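Local coordinates for protein endoglucanase (Bacillus akibai, PDB 1UWW) that binds non-crystalline cellulose through this family 28 carbohydrate-binding module, one part of a longer alkaline endoglucanase that hydrolyses internal beta-1,4-glucosidic linkages, at residues A52-F57 with A178-V183; D92-P97 with L142-V147. All coordinates share one frame; numbering follows the deposited sequence.

Contact 1. Residues A52-F57 with A178-V183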
ATOM      1  N   ALA A  52      24.851   3.064  -8.160  1.00 18.27           N
ATOM      2  CA  ALA A  52      23.424   2.831  -8.006  1.00 17.47           C
ATOM      3  C   ALA A  52      22.669   3.335  -9.241  1.00 17.84           C
ATOM      4  O   ALA A  52      23.104   4.254  -9.909  1.00 18.60           O
ATOM      5  CB  ALA A  52      22.954   3.545  -6.786  1.00 18.04           C
ATOM      6  N   LEU A  53      21.527   2.737  -9.534  1.00 16.66           N
ATOM      7  CA  LEU A  53      20.600   3.211 -10.564  1.00 17.58           C
ATOM      8  C   LEU A  53      19.955   4.507 -10.037  1.00 17.77           C
ATOM      9  O   LEU A  53      19.463   4.535  -8.920  1.00 18.36           O
ATOM     10  CB  LEU A  53      19.529   2.163 -10.793  1.00 17.40           C
ATOM     11  CG  LEU A  53      18.507   2.450 -11.894  1.00 18.41           C
ATOM     12  CD1 LEU A  53      19.155   2.448 -13.260  1.00 19.00           C
ATOM     13  CD2 LEU A  53      17.364   1.453 -11.825  1.00 18.94           C
ATOM     14  N   SER A  54      19.905   5.564 -10.845  1.00 18.03           N
ATOM     15  CA  SER A  54      19.499   6.893 -10.374  1.00 18.00           C
ATOM     16  C   SER A  54      18.689   7.682 -11.386  1.00 17.23           C
ATOM     17  O   SER A  54      18.874   7.537 -12.590  1.00 17.90           O
ATOM     18  CB  SER A  54      20.763   7.654  -9.936  1.00 18.95           C
ATOM     19  OG  SER A  54      20.489   8.869  -9.291  1.00 18.12           O
ATOM     20  N   TRP A  55      17.765   8.481 -10.871  1.00 17.76           N
ATOM     21  CA  TRP A  55      17.044   9.463 -11.690  1.00 17.07           C
ATOM     22  C   TRP A  55      16.684  10.624 -10.777  1.00 17.50           C
ATOM     23  O   TRP A  55      16.718  10.513  -9.567  1.00 17.18           O
ATOM     24  CB  TRP A  55      15.824   8.828 -12.377  1.00 17.67           C
ATOM     25  CG  TRP A  55      14.735   8.381 -11.454  1.00 17.86           C
ATOM     26  CD1 TRP A  55      13.589   9.064 -11.171  1.00 18.43           C
ATOM     27  CD2 TRP A  55      14.655   7.140 -10.712  1.00 17.79           C
ATOM     28  NE1 TRP A  55      12.822   8.342 -10.285  1.00 17.37           N
ATOM     29  CE2 TRP A  55      13.443   7.156 -10.001  1.00 18.57           C
ATOM     30  CE3 TRP A  55      15.496   6.033 -10.567  1.00 17.74           C
ATOM     31  CZ2 TRP A  55      13.036   6.096  -9.179  1.00 17.62           C
ATOM     32  CZ3 TRP A  55      15.089   4.985  -9.731  1.00 17.02           C
ATOM     33  CH2 TRP A  55      13.880   5.035  -9.057  1.00 17.77           C
ATOM     34  N   GLU A  56      16.283  11.741 -11.367  1.00 18.54           N
ATOM     35  CA  GLU A  56      15.774  12.868 -10.609  1.00 20.26           C
ATOM     36  C   GLU A  56      14.438  13.328 -11.164  1.00 19.85           C
ATOM     37  O   GLU A  56      14.149  13.182 -12.344  1.00 22.30           O
ATOM     38  CB  GLU A  56      16.785  13.996 -10.456  1.00 23.77           C
ATOM     39  CG  GLU A  56      17.353  14.634 -11.667  1.00 27.87           C
ATOM     40  CD  GLU A  56      18.277  15.814 -11.276  1.00 31.38           C
ATOM     41  OE1 GLU A  56      18.822  15.871 -10.128  1.00 34.00           O
ATOM     42  OE2 GLU A  56      18.452  16.688 -12.112  1.00 35.64           O
ATOM     43  N   PHE A  57      13.616  13.835 -10.278  1.00 19.14           N
ATOM     44  CA  PHE A  57      12.260  14.238 -10.626  1.00 18.93           C
ATOM     45  C   PHE A  57      11.656  14.969  -9.445  1.00 19.52           C
ATOM     46  O   PHE A  57      12.188  14.967  -8.356  1.00 17.96           O
ATOM     47  CB  PHE A  57      11.382  13.019 -10.980  1.00 19.65           C
ATOM     48  CG  PHE A  57      10.936  12.230  -9.771  1.00 19.93           C
ATOM     49  CD1 PHE A  57      11.824  11.418  -9.055  1.00 20.94           C
ATOM     50  CD2 PHE A  57       9.644  12.362  -9.276  1.00 21.33           C
ATOM     51  CE1 PHE A  57      11.397  10.743  -7.929  1.00 22.16           C
ATOM     52  CE2 PHE A  57       9.269  11.707  -8.137  1.00 22.21           C
ATOM     53  CZ  PHE A  57      10.141  10.907  -7.483  1.00 20.63           C
ATOM     54  N   ALA A 178      11.114  16.697  -4.437  1.00 16.54           N
ATOM     55  CA  ALA A 178      11.865  16.884  -5.663  1.00 16.68           C
ATOM     56  C   ALA A 178      13.337  16.635  -5.348  1.00 17.45           C
ATOM     57  O   ALA A 178      13.816  17.087  -4.319  1.00 17.36           O
ATOM     58  CB  ALA A 178      11.687  18.316  -6.190  1.00 17.37           C
ATOM     59  N   GLY A 179      14.019  15.911  -6.213  1.00 16.42           N
ATOM     60  CA  GLY A 179      15.424  15.595  -5.998  1.00 17.00           C
ATOM     61  C   GLY A 179      15.833  14.353  -6.720  1.00 17.12           C
ATOM     62  O   GLY A 179      15.176  13.924  -7.649  1.00 18.41           O
ATOM     63  N   ARG A 180      16.987  13.818  -6.318  1.00 16.81           N
ATOM     64  CA  ARG A 180      17.566  12.639  -6.956  1.00 16.97           C
ATOM     65  C   ARG A 180      17.369  11.440  -6.041  1.00 17.35           C
ATOM     66  O   ARG A 180      17.441  11.581  -4.825  1.00 18.14           O
ATOM     67  CB  ARG A 180      19.042  12.885  -7.270  1.00 18.02           C
ATOM     68  CG  ARG A 180      19.699  11.715  -7.961  1.00 18.17           C
ATOM     69  CD  ARG A 180      21.050  12.034  -8.555  1.00 20.21           C
ATOM     70  NE  ARG A 180      20.947  12.823  -9.775  1.00 21.98           N
ATOM     71  CZ  ARG A 180      20.590  12.351 -10.956  1.00 21.83           C
ATOM     72  NH1 ARG A 180      20.341  11.065 -11.153  1.00 20.36           N
ATOM     73  NH2 ARG A 180      20.501  13.162 -12.008  1.00 25.55           N
ATOM     74  N   VAL A 181      17.057  10.300  -6.651  1.00 17.44           N
ATOM     75  CA  VAL A 181      16.905   9.054  -5.913  1.00 18.24           C
ATOM     76  C   VAL A 181      17.841   8.024  -6.540  1.00 17.62           C
ATOM     77  O   VAL A 181      18.307   8.138  -7.677  1.00 16.83           O
ATOM     78  CB  VAL A 181      15.460   8.556  -5.827  1.00 19.41           C
ATOM     79  CG1 VAL A 181      14.549   9.607  -5.192  1.00 20.25           C
ATOM     80  CG2 VAL A 181      14.942   8.114  -7.145  1.00 18.17           C
ATOM     81  N   PHE A 182      18.122   6.998  -5.749  1.00 16.85           N
ATOM     82  CA  PHE A 182      19.124   5.977  -6.083  1.00 16.58           C
ATOM     83  C   PHE A 182      18.612   4.618  -5.582  1.00 15.68           C
ATOM     84  O   PHE A 182      18.127   4.511  -4.452  1.00 16.50           O
ATOM     85  CB  PHE A 182      20.469   6.237  -5.396  1.00 16.79           C
ATOM     86  CG  PHE A 182      21.030   7.645  -5.560  1.00 18.10           C
ATOM     87  CD1 PHE A 182      20.544   8.720  -4.788  1.00 18.33           C
ATOM     88  CD2 PHE A 182      22.081   7.868  -6.419  1.00 17.78           C
ATOM     89  CE1 PHE A 182      21.080   9.985  -4.911  1.00 19.27           C
ATOM     90  CE2 PHE A 182      22.646   9.160  -6.535  1.00 20.22           C
ATOM     91  CZ  PHE A 182      22.156  10.190  -5.780  1.00 18.85           C
ATOM     92  N   VAL A 183      18.781   3.589  -6.401  1.00 16.15           N
ATOM     93  CA  VAL A 183      18.418   2.202  -6.071  1.00 16.27           C
ATOM     94  C   VAL A 183      19.651   1.319  -6.238  1.00 16.28           C
ATOM     95  O   VAL A 183      20.319   1.359  -7.263  1.00 16.65           O
ATOM     96  CB  VAL A 183      17.311   1.738  -7.051  1.00 16.60           C
ATOM     97  CG1 VAL A 183      17.072   0.226  -7.005  1.00 17.74           C
ATOM     98  CG2 VAL A 183      16.017   2.514  -6.818  1.00 17.49           C
TER
HETATM   99  O   HOH W   1      20.000  10.314 -13.960  1.00 23.34           O
HETATM  100  O   HOH W   2      21.518  16.110 -12.083  1.00 41.04           O
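Trp55 and Val181 meet on the inward side of an antiparallel strand pair. A chi1 of 66° sets Trp55 CG between the backbone N and the carbonyl carbon. The CG2 methyl of Val181 lies over the centre of the indole's six-membered ring, a CH-pi contact of 3.5 Å from CG2 to the ring centroid. A beta-branched valine suits this place because one methyl can press on the ring while the other, CG1, turns to the Phe57 ring. Val183 CG2 adds to the packing, 3.9 Å from Trp55 CZ3. Trp55 is buried between the two antiparallel sheets of the module's beta-sandwich, with Trp32 and Phe170 edge-to-face against it.

The other side is mixed, with the polar groups of Ser54, Glu56 and Arg180 beside the Phe182 ring. Ser54 OG, anti to its backbone N (chi1 -172°), reaches across to donate to Val181 O at 2.8 Å. That carbonyl also accepts Trp55 N, the two donors arriving from opposite faces of its plane. Arg180 NH1 in turn donates to Ser54 OG at 2.9 Å, nearly straight at 166° and within the guanidinium plane, while the hydroxyl lies over the Phe182 ring near its rim. A water accepts from Arg180 NH1 and donates to Ser54 O. Glu56 lays its CB and CG over one guanidinium face; the charge pairing itself is long, 3.7 Å from Glu56 OE1 to Arg180 NH2. At Gly179 the backbone is so turned that a CB would collide with the preceding carbonyl O. The chemistry implies a serine fixed as both acceptor and donor, and a guanidinium shared among hydroxyl, water and a carboxylate that probably balances its charge.

Contact 2. Residues D92-P97 with L142-V147. With CA (calcium ion), chain E; CA (calcium ion), chain D.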
ATOM      1  N   ASP A  92      18.500  -1.257  -1.442  1.00 15.49           N
ATOM      2  CA  ASP A  92      18.859   0.026  -0.829  1.00 16.39           C
ATOM      3  C   ASP A  92      18.255   1.154  -1.647  1.00 17.27           C
ATOM      4  O   ASP A  92      18.388   1.182  -2.862  1.00 17.02           O
ATOM      5  CB  ASP A  92      20.384   0.188  -0.769  1.00 17.41           C
ATOM      6  CG  ASP A  92      21.017  -0.829   0.107  1.00 18.70           C
ATOM      7  OD1 ASP A  92      20.677  -0.923   1.310  1.00 20.85           O
ATOM      8  OD2 ASP A  92      21.844  -1.648  -0.364  1.00 22.17           O
ATOM      9  N   PHE A  93      17.546   2.036  -0.979  1.00 16.25           N
ATOM     10  CA  PHE A  93      16.905   3.174  -1.630  1.00 16.22           C
ATOM     11  C   PHE A  93      17.415   4.420  -0.963  1.00 16.60           C
ATOM     12  O   PHE A  93      17.393   4.529   0.247  1.00 18.20           O
ATOM     13  CB  PHE A  93      15.401   3.103  -1.473  1.00 16.65           C
ATOM     14  CG  PHE A  93      14.655   4.138  -2.276  1.00 18.05           C
ATOM     15  CD1 PHE A  93      14.878   4.333  -3.629  1.00 17.78           C
ATOM     16  CD2 PHE A  93      13.711   4.942  -1.655  1.00 18.98           C
ATOM     17  CE1 PHE A  93      14.164   5.326  -4.350  1.00 19.75           C
ATOM     18  CE2 PHE A  93      12.991   5.914  -2.380  1.00 19.67           C
ATOM     19  CZ  PHE A  93      13.219   6.110  -3.701  1.00 18.92           C
ATOM     20  N   TYR A  94      17.897   5.364  -1.747  1.00 16.78           N
ATOM     21  CA  TYR A  94      18.434   6.598  -1.202  1.00 17.11           C
ATOM     22  C   TYR A  94      17.730   7.778  -1.837  1.00 18.28           C
ATOM     23  O   TYR A  94      17.369   7.751  -3.018  1.00 18.09           O
ATOM     24  CB  TYR A  94      19.921   6.750  -1.477  1.00 17.62           C
ATOM     25  CG  TYR A  94      20.789   5.570  -1.093  1.00 17.15           C
ATOM     26  CD1 TYR A  94      20.984   4.516  -1.957  1.00 18.13           C
ATOM     27  CD2 TYR A  94      21.437   5.538   0.115  1.00 17.61           C
ATOM     28  CE1 TYR A  94      21.790   3.450  -1.613  1.00 18.33           C
ATOM     29  CE2 TYR A  94      22.252   4.475   0.474  1.00 18.63           C
ATOM     30  CZ  TYR A  94      22.423   3.465  -0.408  1.00 16.67           C
ATOM     31  OH  TYR A  94      23.253   2.392  -0.102  1.00 19.32           O
ATOM     32  N   LEU A  95      17.534   8.802  -1.038  1.00 18.10           N
ATOM     33  CA  LEU A  95      17.006  10.068  -1.518  1.00 18.77           C
ATOM     34  C   LEU A  95      17.971  11.180  -1.164  1.00 18.44           C
ATOM     35  O   LEU A  95      18.434  11.284  -0.033  1.00 18.35           O
ATOM     36  CB  LEU A  95      15.636  10.358  -0.925  1.00 19.89           C
ATOM     37  CG  LEU A  95      14.609   9.238  -1.099  1.00 22.14           C
ATOM     38  CD1 LEU A  95      14.573   8.388   0.134  1.00 26.62           C
ATOM     39  CD2 LEU A  95      13.237   9.773  -1.419  1.00 25.03           C
ATOM     40  N   ASP A  96      18.220  12.044  -2.141  1.00 18.88           N
ATOM     41  CA  ASP A  96      18.875  13.318  -1.898  1.00 19.07           C
ATOM     42  C   ASP A  96      17.917  14.409  -2.359  1.00 18.97           C
ATOM     43  O   ASP A  96      17.929  14.818  -3.529  1.00 18.71           O
ATOM     44  CB  ASP A  96      20.196  13.421  -2.631  1.00 20.16           C
ATOM     45  CG  ASP A  96      20.990  14.671  -2.235  1.00 22.76           C
ATOM     46  OD1 ASP A  96      20.424  15.581  -1.563  1.00 22.44           O
ATOM     47  OD2 ASP A  96      22.206  14.807  -2.526  1.00 27.48           O
ATOM     48  N   PRO A  97      17.044  14.831  -1.454  1.00 19.51           N
ATOM     49  CA  PRO A  97      16.067  15.852  -1.843  1.00 19.65           C
ATOM     50  C   PRO A  97      16.710  17.212  -2.052  1.00 19.37           C
ATOM     51  O   PRO A  97      17.708  17.557  -1.421  1.00 20.12           O
ATOM     52  CB  PRO A  97      15.108  15.920  -0.653  1.00 20.87           C
ATOM     53  CG  PRO A  97      15.880  15.394   0.489  1.00 22.54           C
ATOM     54  CD  PRO A  97      16.899  14.429  -0.045  1.00 20.30           C
ATOM     55  N   LEU A 142      22.154  12.631   2.195  1.00 21.00           N
ATOM     56  CA  LEU A 142      21.720  11.415   1.515  1.00 19.75           C
ATOM     57  C   LEU A 142      21.058  10.508   2.533  1.00 19.09           C
ATOM     58  O   LEU A 142      21.693  10.065   3.499  1.00 20.02           O
ATOM     59  CB  LEU A 142      22.908  10.694   0.916  1.00 20.47           C
ATOM     60  CG  LEU A 142      22.530   9.507   0.040  1.00 21.19           C
ATOM     61  CD1 LEU A 142      21.924   9.972  -1.264  1.00 21.76           C
ATOM     62  CD2 LEU A 142      23.776   8.693  -0.201  1.00 23.28           C
ATOM     63  N   TYR A 143      19.776  10.251   2.336  1.00 18.20           N
ATOM     64  CA  TYR A 143      18.978   9.438   3.253  1.00 17.69           C
ATOM     65  C   TYR A 143      18.915   8.000   2.737  1.00 18.35           C
ATOM     66  O   TYR A 143      18.642   7.798   1.570  1.00 20.10           O
ATOM     67  CB  TYR A 143      17.555  10.013   3.342  1.00 17.75           C
ATOM     68  CG  TYR A 143      17.505  11.408   3.920  1.00 18.92           C
ATOM     69  CD1 TYR A 143      17.647  12.517   3.108  1.00 21.11           C
ATOM     70  CD2 TYR A 143      17.349  11.618   5.285  1.00 19.88           C
ATOM     71  CE1 TYR A 143      17.609  13.806   3.645  1.00 21.09           C
ATOM     72  CE2 TYR A 143      17.304  12.893   5.805  1.00 19.91           C
ATOM     73  CZ  TYR A 143      17.446  13.962   4.977  1.00 21.19           C
ATOM     74  OH  TYR A 143      17.429  15.247   5.470  1.00 25.54           O
ATOM     75  N   HIS A 144      19.135   7.023   3.605  1.00 17.76           N
ATOM     76  CA  HIS A 144      19.228   5.603   3.241  1.00 18.07           C
ATOM     77  C   HIS A 144      18.114   4.812   3.888  1.00 17.69           C
ATOM     78  O   HIS A 144      17.990   4.782   5.099  1.00 19.27           O
ATOM     79  CB  HIS A 144      20.588   5.063   3.687  1.00 17.70           C
ATOM     80  CG  HIS A 144      20.828   3.626   3.353  1.00 17.68           C
ATOM     81  ND1 HIS A 144      21.919   2.960   3.873  1.00 20.47           N
ATOM     82  CD2 HIS A 144      20.208   2.756   2.524  1.00 19.02           C
ATOM     83  CE1 HIS A 144      21.921   1.713   3.426  1.00 20.94           C
ATOM     84  NE2 HIS A 144      20.907   1.562   2.586  1.00 19.86           N
ATOM     85  N   TYR A 145      17.308   4.174   3.047  1.00 17.18           N
ATOM     86  CA  TYR A 145      16.254   3.262   3.477  1.00 17.62           C
ATOM     87  C   TYR A 145      16.569   1.851   3.001  1.00 18.45           C
ATOM     88  O   TYR A 145      16.973   1.629   1.874  1.00 18.63           O
ATOM     89  CB  TYR A 145      14.902   3.697   2.901  1.00 18.02           C
ATOM     90  CG  TYR A 145      14.497   5.041   3.375  1.00 18.90           C
ATOM     91  CD1 TYR A 145      14.929   6.188   2.704  1.00 20.50           C
ATOM     92  CD2 TYR A 145      13.769   5.204   4.549  1.00 19.91           C
ATOM     93  CE1 TYR A 145      14.617   7.451   3.152  1.00 21.56           C
ATOM     94  CE2 TYR A 145      13.465   6.498   5.014  1.00 20.94           C
ATOM     95  CZ  TYR A 145      13.895   7.577   4.313  1.00 21.83           C
ATOM     96  OH  TYR A 145      13.566   8.832   4.780  1.00 26.59           O
ATOM     97  N   GLU A 146      16.383   0.898   3.890  1.00 20.14           N
ATOM     98  CA  GLU A 146      16.493  -0.523   3.592  1.00 21.53           C
ATOM     99  C   GLU A 146      15.124  -1.043   3.222  1.00 20.92           C
ATOM    100  O   GLU A 146      14.339  -1.432   4.094  1.00 22.44           O
ATOM    101  CB  GLU A 146      16.998  -1.226   4.847  1.00 23.34           C
ATOM    102  CG  GLU A 146      18.418  -0.869   5.197  1.00 27.86           C
ATOM    103  CD  GLU A 146      19.382  -1.575   4.292  1.00 33.63           C
ATOM    104  OE1 GLU A 146      18.912  -2.368   3.436  1.00 36.91           O
ATOM    105  OE2 GLU A 146      20.606  -1.361   4.436  1.00 38.02           O
ATOM    106  N   VAL A 147      14.783  -0.988   1.951  1.00 18.98           N
ATOM    107  CA  VAL A 147      13.464  -1.403   1.510  1.00 18.56           C
ATOM    108  C   VAL A 147      13.405  -2.933   1.536  1.00 18.89           C
ATOM    109  O   VAL A 147      14.284  -3.586   1.024  1.00 20.06           O
ATOM    110  CB  VAL A 147      13.133  -0.827   0.146  1.00 18.83           C
ATOM    111  CG1 VAL A 147      11.759  -1.298  -0.343  1.00 18.82           C
ATOM    112  CG2 VAL A 147      13.215   0.703   0.221  1.00 19.42           C
TER
HETATM  113 CA    CA E1194      21.157  -2.915   2.315  1.00 36.81          CA
HETATM  114 CA    CA D1193      19.943  17.797  -0.778  1.00 22.04          CA
HETATM  115  O   HOH W   3      18.735  19.206   0.933  1.00 30.24           O
HETATM  116  O   HOH W   4      19.563  16.418   1.144  1.00 22.65           O
HETATM  117  O   HOH W   5      22.268  18.002  -0.294  1.00 29.09           O
HETATM  118  O   HOH W   6      22.369  -1.837   3.284  1.00 32.56           O
HETATM  119  O   HOH W   7      22.319  -4.411   4.004  1.00 46.53           O
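His144 and Tyr94 lie side by side, pointing the same way, in an offset stack whose centroids are 4.4 Å apart and whose planes differ by 26°. The tyrosine's CE2 comes down over the imidazole near its rim, 3.3 Å from His144 CG. Leu142 straddles the base of the tyrosine with its forked tip, CD1 on Tyr94 CB and CD2 against CD2 of the ring. Tyr94 OH is hydrogen-bonded to Asn48 ND2. A flat histidine suits its place, stacking by its face while NE2 donates at its edge to Asp92 OD1 at 2.8 Å, in the ring plane but from above the carboxylate plane.

These are neighbouring antiparallel strands in one sheet of the beta-sandwich, tied by four backbone hydrogen bonds, with a calcium site near each end of the paired region. At one, Asp92 OD1 and both carboxylate oxygens of Glu146 bind a calcium ion, which probably offsets the repulsion between the carboxylates; at the other, a second calcium takes Asp96 OD1, and Pro97 O at 2.3 Å. On the reverse side the Val147 CG2 methyl fits against Phe93 CB at 3.7 Å, while the Phe93 ring leans away toward Phe170. Pro97 crosses Tyr143 at about a right angle, its CD bump meeting the ring edge near its plane.

Overall arrangement
Contacts 1 and 2 belong to one six-stranded sheet, their centres about 9 Å apart, and their inner strands 180-189 and 88-97 are neighbours. Backbone links from Arg180 O to Asp96 N and from Phe182 O to Tyr94 N probably join them. Each has an inward, apolar side: Val181 and Val183 both touch Phe93, and Phe170 meets both Trp55 and Phe93. Outward, Phe182 packs on Tyr94. Contact 1 is the more buried, with seven of its twelve residues buried against five in contact 2. Their outward polar chemistry differs: contact 1 uses hydroxyl, guanidinium and water, whereas contact 2 combines an aromatic stack with carboxylates probably neutralised in part by calcium.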